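Local coordinates for kelch domain-containing protein (Colletotrichum graminicola M1.001, PDB 5C86) that probably oxidises alcohols at a copper centre, as a fungal alcohol oxidase of the AA5 family related to galactose oxidase and glyoxal oxidase, at residues R430-D435 with G454-G459; S414-S419 with M462-N467. All blocks are in the same frame, centred on the assembly; numbering follows the deposited sequence. Where two conformers were deposited one is given.

Contact 1. Residues R430-D435 with G454-G459; sequences RRIPLD and GVAIPG
In the galactose oxidase-like early set domain, the loop that leads into strand 459-466, with an inverse gamma turn centred on Ala-456, packs against Arg-430, just ahead of strand 431-438, and Ile-432 within it. Arg-430 reaches it with a chain that bends at chi3 (62°) and carries the guanidinium to two successive loop carbonyls. Arg-430 NH1 donates to Val-455 O at 3.0 Å, with that oxygen 20° out of the guanidinium plane. A weaker bond runs from Arg-430 NH1 to Gly-454 O at 2.9 Å, its N-H...O angle only 127°. Ile-457 closes one face of the group, its CG1 standing over the centre, 3.3 Å from Arg-430 CZ, and the two side chains cross at about a right angle. The other amino group, NH2, bonds to Ser-183 O, tying the guanidinium to strand 181-183 as well. Next to this polar site, the CD1 methyl of Ile-432 lies 4.0 Å from Val-455 CG1 and 3.8 Å from Ala-456 CA. All the touching residues are buried. Strand 412-422 adjoins both partners, since its Arg-417 packs on Arg-430 and Ile-457 and its Met-415 on Ile-432, while Met-228 of strand 225-230 also touches Arg-430.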
ATOM      1  N   ARG A 430      -3.472  -0.264  -5.914  1.00  9.90           N
ATOM      2  CA  ARG A 430      -3.323  -0.579  -7.316  1.00 10.11           C
ATOM      3  C   ARG A 430      -3.945   0.492  -8.125  1.00 10.62           C
ATOM      4  O   ARG A 430      -4.876   1.180  -7.697  1.00 11.72           O
ATOM      5  CB  ARG A 430      -3.980  -1.943  -7.620  1.00 10.54           C
ATOM      6  CG  ARG A 430      -5.457  -2.036  -7.339  1.00 10.47           C
ATOM      7  CD  ARG A 430      -6.074  -3.350  -7.801  1.00 11.54           C
ATOM      8  NE  ARG A 430      -5.448  -4.465  -7.080  1.00 10.18           N
ATOM      9  CZ  ARG A 430      -5.327  -5.733  -7.527  1.00 10.85           C
ATOM     10  NH1 ARG A 430      -5.931  -6.136  -8.686  1.00 10.95           N
ATOM     11  NH2 ARG A 430      -4.679  -6.594  -6.770  1.00 12.17           N
ATOM     12  N   ARG A 431      -3.477   0.630  -9.340  1.00  9.37           N
ATOM     13  CA  ARG A 431      -4.006   1.604 -10.284  1.00  9.20           C
ATOM     14  C   ARG A 431      -4.617   0.910 -11.521  1.00  9.02           C
ATOM     15  O   ARG A 431      -4.020  -0.013 -12.072  1.00 10.89           O
ATOM     16  CB  ARG A 431      -2.911   2.488 -10.810  1.00  9.70           C
ATOM     17  CG  ARG A 431      -3.282   3.365 -11.994  1.00 10.89           C
ATOM     18  CD  ARG A 431      -2.151   4.343 -12.334  1.00 11.53           C
ATOM     19  NE  ARG A 431      -2.361   5.053 -13.627  1.00 12.94           N
ATOM     20  CZ  ARG A 431      -2.135   4.529 -14.810  1.00 13.45           C
ATOM     21  NH1 ARG A 431      -1.625   3.312 -14.940  1.00 14.97           N
ATOM     22  NH2 ARG A 431      -2.339   5.257 -15.873  1.00 16.91           N
ATOM     23  N   ILE A 432      -5.767   1.389 -11.908  1.00  8.68           N
ATOM     24  CA  ILE A 432      -6.507   1.021 -13.104  1.00  9.84           C
ATOM     25  C   ILE A 432      -6.638   2.261 -13.978  1.00 10.07           C
ATOM     26  O   ILE A 432      -7.338   3.192 -13.622  1.00  9.95           O
ATOM     27  CB  ILE A 432      -7.865   0.461 -12.698  1.00 11.16           C
ATOM     28  CG1 ILE A 432      -7.637  -0.884 -11.956  1.00 12.15           C
ATOM     29  CG2 ILE A 432      -8.843   0.370 -13.915  1.00 13.80           C
ATOM     30  CD1 ILE A 432      -8.891  -1.309 -11.200  1.00 13.87           C
ATOM     31  N   PRO A 433      -6.007   2.285 -15.145  1.00 10.55           N
ATOM     32  CA  PRO A 433      -6.291   3.385 -16.086  1.00 11.77           C
ATOM     33  C   PRO A 433      -7.645   3.205 -16.677  1.00 12.16           C
ATOM     34  O   PRO A 433      -8.150   2.083 -16.769  1.00 13.09           O
ATOM     35  CB  PRO A 433      -5.233   3.227 -17.163  1.00 12.81           C
ATOM     36  CG  PRO A 433      -4.888   1.814 -17.134  1.00 13.55           C
ATOM     37  CD  PRO A 433      -5.126   1.286 -15.740  1.00 11.43           C
ATOM     38  N   LEU A 434      -8.303   4.318 -17.009  1.00 11.83           N
ATOM     39  CA  LEU A 434      -9.656   4.260 -17.561  1.00 13.03           C
ATOM     40  C   LEU A 434      -9.780   5.180 -18.757  1.00 15.70           C
ATOM     41  O   LEU A 434      -9.470   6.307 -18.656  1.00 16.12           O
ATOM     42  CB  LEU A 434     -10.686   4.707 -16.541  1.00 14.41           C
ATOM     43  CG  LEU A 434     -10.768   3.934 -15.209  1.00 14.23           C
ATOM     44  CD1 LEU A 434     -11.548   4.740 -14.216  1.00 14.41           C
ATOM     45  CD2 LEU A 434     -11.510   2.652 -15.403  1.00 16.62           C
ATOM     46  N   ASP A 435     -10.294   4.656 -19.865  1.00 14.36           N
ATOM     47  CA  ASP A 435     -10.534   5.503 -21.055  1.00 17.96           C
ATOM     48  C   ASP A 435     -11.954   6.061 -20.962  1.00 14.08           C
ATOM     49  O   ASP A 435     -12.866   5.291 -20.727  1.00 15.63           O
ATOM     50  CB  ASP A 435     -10.528   4.592 -22.287  1.00 19.83           C
ATOM     51  CG  ASP A 435      -9.188   3.938 -22.611  1.00 27.88           C
ATOM     52  OD1 ASP A 435      -8.162   4.589 -22.372  1.00 31.85           O
ATOM     53  OD2 ASP A 435      -9.202   2.797 -23.229  1.00 38.00           O
ATOM     54  N   GLY A 454     -10.743  -9.498 -10.192  1.00 14.12           N
ATOM     55  CA  GLY A 454      -9.333  -9.688  -9.937  1.00 15.08           C
ATOM     56  C   GLY A 454      -8.492  -8.513 -10.295  1.00 14.51           C
ATOM     57  O   GLY A 454      -7.383  -8.371  -9.812  1.00 13.83           O
ATOM     58  N   VAL A 455      -9.060  -7.653 -11.157  1.00 12.92           N
ATOM     59  CA  VAL A 455      -8.502  -6.402 -11.573  1.00 12.34           C
ATOM     60  C   VAL A 455      -9.031  -5.298 -10.638  1.00 12.23           C
ATOM     61  O   VAL A 455      -8.257  -4.707  -9.865  1.00 12.33           O
ATOM     62  CB  VAL A 455      -8.823  -6.087 -13.036  1.00 12.79           C
ATOM     63  CG1 VAL A 455      -8.398  -4.650 -13.405  1.00 13.20           C
ATOM     64  CG2 VAL A 455      -8.135  -7.115 -13.940  1.00 14.46           C
ATOM     65  N   ALA A 456     -10.353  -5.105 -10.607  1.00 11.26           N
ATOM     66  CA  ALA A 456     -11.006  -4.146  -9.765  1.00 11.60           C
ATOM     67  C   ALA A 456     -11.406  -4.839  -8.496  1.00 12.24           C
ATOM     68  O   ALA A 456     -12.563  -5.238  -8.244  1.00 13.91           O
ATOM     69  CB  ALA A 456     -12.216  -3.608 -10.484  1.00 13.54           C
ATOM     70  N   ILE A 457     -10.410  -5.052  -7.650  1.00 11.62           N
ATOM     71  CA  ILE A 457     -10.659  -5.604  -6.306  1.00 11.10           C
ATOM     72  C   ILE A 457     -11.716  -4.726  -5.608  1.00 11.57           C
ATOM     73  O   ILE A 457     -11.634  -3.525  -5.633  1.00 12.59           O
ATOM     74  CB  ILE A 457      -9.349  -5.634  -5.490  1.00 11.60           C
ATOM     75  CG1 ILE A 457      -8.251  -6.522  -6.104  1.00 11.93           C
ATOM     76  CG2 ILE A 457      -9.664  -6.008  -4.059  1.00 11.54           C
ATOM     77  CD1 ILE A 457      -8.599  -8.010  -6.158  1.00 13.26           C
ATOM     78  N   PRO A 458     -12.744  -5.332  -4.989  1.00 12.44           N
ATOM     79  CA  PRO A 458     -13.749  -4.538  -4.323  1.00 12.49           C
ATOM     80  C   PRO A 458     -13.229  -3.591  -3.295  1.00 12.45           C
ATOM     81  O   PRO A 458     -12.177  -3.850  -2.660  1.00 14.29           O
ATOM     82  CB  PRO A 458     -14.665  -5.558  -3.648  1.00 13.83           C
ATOM     83  CG  PRO A 458     -14.352  -6.795  -4.275  1.00 16.60           C
ATOM     84  CD  PRO A 458     -12.966  -6.788  -4.872  1.00 14.44           C
ATOM     85  N   GLY A 459     -13.929  -2.504  -3.119  1.00 11.57           N
ATOM     86  CA  GLY A 459     -13.550  -1.524  -2.146  1.00 13.35           C
ATOM     87  C   GLY A 459     -13.494  -0.122  -2.700  1.00 11.09           C
ATOM     88  O   GLY A 459     -13.865   0.143  -3.838  1.00 10.90           O
TER

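Contact 2. Residues S414-S419 with M462-N467; sequences SMIRVS and MLFAMN
CG of Met-462 stands anti to its own carbonyl carbon (chi1 -71°), which sets it beside Val-418, and a bend at chi3 (-76°) turns CE towards Ile-416. Met-462 CG lies 4.1 Å from Val-418 CG2, the two side chains crossing at about a right angle, while Met-462 CE comes to 4.3 Å from Ile-416 CG2. Farther along, Ile-416 CD1 approaches Phe-464 CE2 obliquely at 4.4 Å. Strands 412-422 and 459-466 run antiparallel as neighbours in the early set domain. Ser-414 with Phe-464 and Ile-416 with Met-462 are hydrogen-bonded pairs, each joined by two N-H...O bonds, among them Met-462 N to Ile-416 O at 2.8 Å. Between them Met-415 and Leu-463 make a non-hydrogen-bonded pair whose side chains take the other face. Here Met-415 CA brings a C-H to Met-462 O at 3.2 Å, which supplements the N-H from Ile-416. The Ser-414 hydroxyl bonds to Pro-287 O. With the backbone bonded across the pair, and beyond it from Met-415 to Ile-432 and Leu-463 to Gln-476, Ile-416, Val-418, Met-462 and Phe-464 can meet in the interior through van der Waals contacts, Ser-414 and the adjoining Arg-431 being the polar exceptions.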
ATOM      1  N   SER A 414      -8.038   7.728 -14.212  1.00 10.59           N
ATOM      2  CA  SER A 414      -7.582   6.515 -13.515  1.00 10.98           C
ATOM      3  C   SER A 414      -8.277   6.344 -12.208  1.00 11.26           C
ATOM      4  O   SER A 414      -8.842   7.287 -11.663  1.00 11.99           O
ATOM      5  CB  SER A 414      -6.088   6.417 -13.262  1.00 12.85           C
ATOM      6  OG  SER A 414      -5.674   7.454 -12.446  1.00 14.43           O
ATOM      7  N   MET A 415      -8.347   5.120 -11.716  1.00 10.01           N
ATOM      8  CA  MET A 415      -8.904   4.808 -10.392  1.00 11.08           C
ATOM      9  C   MET A 415      -7.775   4.157  -9.583  1.00 11.35           C
ATOM     10  O   MET A 415      -7.158   3.230 -10.057  1.00 12.11           O
ATOM     11  CB  MET A 415     -10.183   3.977 -10.427  1.00 10.38           C
ATOM     12  CG  MET A 415     -10.099   2.661 -11.154  1.00 11.87           C
ATOM     13  SD  MET A 415     -11.706   1.881 -11.522  1.00 12.84           S
ATOM     14  CE  MET A 415     -12.086   1.014  -9.990  1.00 12.45           C
ATOM     15  N   ILE A 416      -7.510   4.685  -8.426  1.00  9.63           N
ATOM     16  CA  ILE A 416      -6.428   4.145  -7.567  1.00 10.72           C
ATOM     17  C   ILE A 416      -7.014   3.659  -6.293  1.00  9.72           C
ATOM     18  O   ILE A 416      -7.750   4.407  -5.628  1.00 10.74           O
ATOM     19  CB  ILE A 416      -5.323   5.177  -7.319  1.00 12.67           C
ATOM     20  CG1 ILE A 416      -4.597   5.526  -8.643  1.00 16.32           C
ATOM     21  CG2 ILE A 416      -4.277   4.626  -6.342  1.00 14.18           C
ATOM     22  CD1 ILE A 416      -3.357   6.331  -8.500  1.00 18.86           C
ATOM     23  N   ARG A 417      -6.776   2.416  -5.953  1.00  9.28           N
ATOM     24  CA  ARG A 417      -7.409   1.861  -4.798  1.00  9.47           C
ATOM     25  C   ARG A 417      -6.904   2.458  -3.480  1.00 10.16           C
ATOM     26  O   ARG A 417      -5.663   2.627  -3.298  1.00  9.85           O
ATOM     27  CB  ARG A 417      -7.232   0.369  -4.795  1.00 10.50           C
ATOM     28  CG  ARG A 417      -8.234  -0.393  -3.905  1.00 10.83           C
ATOM     29  CD  ARG A 417      -8.300  -1.896  -4.216  1.00 11.18           C
ATOM     30  NE  ARG A 417      -9.155  -2.633  -3.311  1.00 10.83           N
ATOM     31  CZ  ARG A 417      -8.856  -2.857  -2.038  1.00 12.58           C
ATOM     32  NH1 ARG A 417      -7.688  -2.586  -1.569  1.00 13.14           N
ATOM     33  NH2 ARG A 417      -9.726  -3.427  -1.231  1.00 12.93           N
ATOM     34  N   VAL A 418      -7.826   2.819  -2.588  1.00 10.16           N
ATOM     35  CA  VAL A 418      -7.453   3.415  -1.303  1.00  9.95           C
ATOM     36  C   VAL A 418      -6.708   2.393  -0.473  1.00 11.15           C
ATOM     37  O   VAL A 418      -7.044   1.203  -0.445  1.00 11.19           O
ATOM     38  CB  VAL A 418      -8.730   3.923  -0.588  1.00 11.09           C
ATOM     39  CG1 VAL A 418      -8.503   4.363   0.820  1.00 11.22           C
ATOM     40  CG2 VAL A 418      -9.445   4.992  -1.420  1.00 11.60           C
ATOM     41  N   SER A 419      -5.672   2.860   0.217  1.00 10.74           N
ATOM     42  CA  SER A 419      -4.726   1.916   0.810  1.00 11.32           C
ATOM     43  C   SER A 419      -4.176   2.346   2.171  1.00 11.85           C
ATOM     44  O   SER A 419      -4.601   3.322   2.736  1.00 11.23           O
ATOM     45  CB  SER A 419      -3.597   1.556  -0.205  1.00 12.55           C
ATOM     46  OG  SER A 419      -2.774   2.675  -0.389  1.00 12.69           O
ATOM     47  N   MET A 462      -9.987   6.058  -5.396  1.00 10.64           N
ATOM     48  CA  MET A 462      -9.910   7.464  -5.774  1.00 10.11           C
ATOM     49  C   MET A 462     -10.005   7.569  -7.295  1.00 10.08           C
ATOM     50  O   MET A 462      -9.184   6.969  -7.983  1.00 10.77           O
ATOM     51  CB  MET A 462      -8.626   8.019  -5.326  1.00 11.22           C
ATOM     52  CG  MET A 462      -8.561   8.175  -3.810  1.00 14.07           C
ATOM     53  SD  MET A 462      -6.918   8.712  -3.212  1.00 18.48           S
ATOM     54  CE  MET A 462      -5.975   7.202  -3.333  1.00 16.63           C
ATOM     55  N   LEU A 463     -10.967   8.346  -7.812  0.54 10.80           N
ATOM     56  CA  LEU A 463     -11.073   8.612  -9.244  0.54 10.71           C
ATOM     57  C   LEU A 463     -10.334   9.915  -9.479  0.54 10.91           C
ATOM     58  O   LEU A 463     -10.609  10.914  -8.834  0.54 10.47           O
ATOM     59  CB  LEU A 463     -12.543   8.696  -9.690  0.54 12.04           C
ATOM     60  CG  LEU A 463     -12.856   8.203 -11.084  0.54 13.00           C
ATOM     61  CD1 LEU A 463     -14.329   7.778 -11.286  0.54 15.12           C
ATOM     62  CD2 LEU A 463     -12.401   9.341 -12.036  0.54 14.15           C
ATOM     63  N   PHE A 464      -9.315   9.853 -10.319  1.00  9.83           N
ATOM     64  CA  PHE A 464      -8.582  10.998 -10.845  1.00 10.17           C
ATOM     65  C   PHE A 464      -8.841  11.263 -12.299  1.00 11.63           C
ATOM     66  O   PHE A 464      -8.923  10.330 -13.110  1.00 11.82           O
ATOM     67  CB  PHE A 464      -7.101  10.762 -10.656  1.00 10.85           C
ATOM     68  CG  PHE A 464      -6.614  10.741  -9.207  1.00 11.53           C
ATOM     69  CD1 PHE A 464      -6.304  11.954  -8.589  1.00 11.98           C
ATOM     70  CD2 PHE A 464      -6.427   9.577  -8.466  1.00 10.71           C
ATOM     71  CE1 PHE A 464      -5.845  12.015  -7.288  1.00 12.99           C
ATOM     72  CE2 PHE A 464      -5.921   9.601  -7.177  1.00 12.38           C
ATOM     73  CZ  PHE A 464      -5.603  10.849  -6.616  1.00 12.34           C
ATOM     74  N   ALA A 465      -8.905  12.563 -12.619  1.00  9.68           N
ATOM     75  CA  ALA A 465      -9.012  13.012 -13.979  1.00 10.44           C
ATOM     76  C   ALA A 465      -7.794  13.898 -14.201  1.00 11.41           C
ATOM     77  O   ALA A 465      -7.488  14.759 -13.343  1.00 13.58           O
ATOM     78  CB  ALA A 465     -10.257  13.794 -14.194  1.00 11.81           C
ATOM     79  N   MET A 466      -7.144  13.722 -15.337  0.55 10.42           N
ATOM     80  CA  MET A 466      -5.936  14.442 -15.690  0.55 11.85           C
ATOM     81  C   MET A 466      -6.215  15.221 -16.977  0.55 12.07           C
ATOM     82  O   MET A 466      -6.644  14.680 -17.975  0.55 11.09           O
ATOM     83  CB  MET A 466      -4.749  13.494 -15.844  0.55 14.38           C
ATOM     84  CG  MET A 466      -4.294  12.925 -14.497  0.55 16.24           C
ATOM     85  SD  MET A 466      -3.675  11.223 -14.547  0.55 20.77           S
ATOM     86  CE  MET A 466      -5.149  10.329 -15.081  0.55 20.17           C
ATOM     87  N   ASN A 467      -5.948  16.539 -16.955  1.00 12.74           N
ATOM     88  CA  ASN A 467      -6.073  17.330 -18.150  1.00 12.93           C
ATOM     89  C   ASN A 467      -5.021  16.951 -19.183  1.00 13.09           C
ATOM     90  O   ASN A 467      -4.198  16.025 -19.006  1.00 12.81           O
ATOM     91  CB  ASN A 467      -6.070  18.848 -17.779  1.00 13.11           C
ATOM     92  CG  ASN A 467      -4.736  19.370 -17.375  1.00 14.91           C
ATOM     93  OD1 ASN A 467      -3.696  18.758 -17.573  1.00 14.00           O
ATOM     94  ND2 ASN A 467      -4.748  20.621 -16.815  1.00 15.90           N
TER

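Both contacts are buried in the early set domain and share strand 412-422 as common ground: it pairs with strand 459-466 in contact 2 and, on its other side, with strand 431-438, which carries the first half of contact 1. Arg-417 joins the two directly, its backbone N lying 2.9 Å from Arg-430 O and its NH2 reaching Pro-458 O, while its NE packs on Ile-457 CG2. The chemistry follows the place in the fold. Contact 2, between neighbouring strands, relies on regular backbone bonds with mostly apolar side chains; contact 1, where a loop meets a strand, is held across its segments by one guanidinium on loop carbonyls, beside a small apolar patch, and covers less surface, 215 against 374 Å².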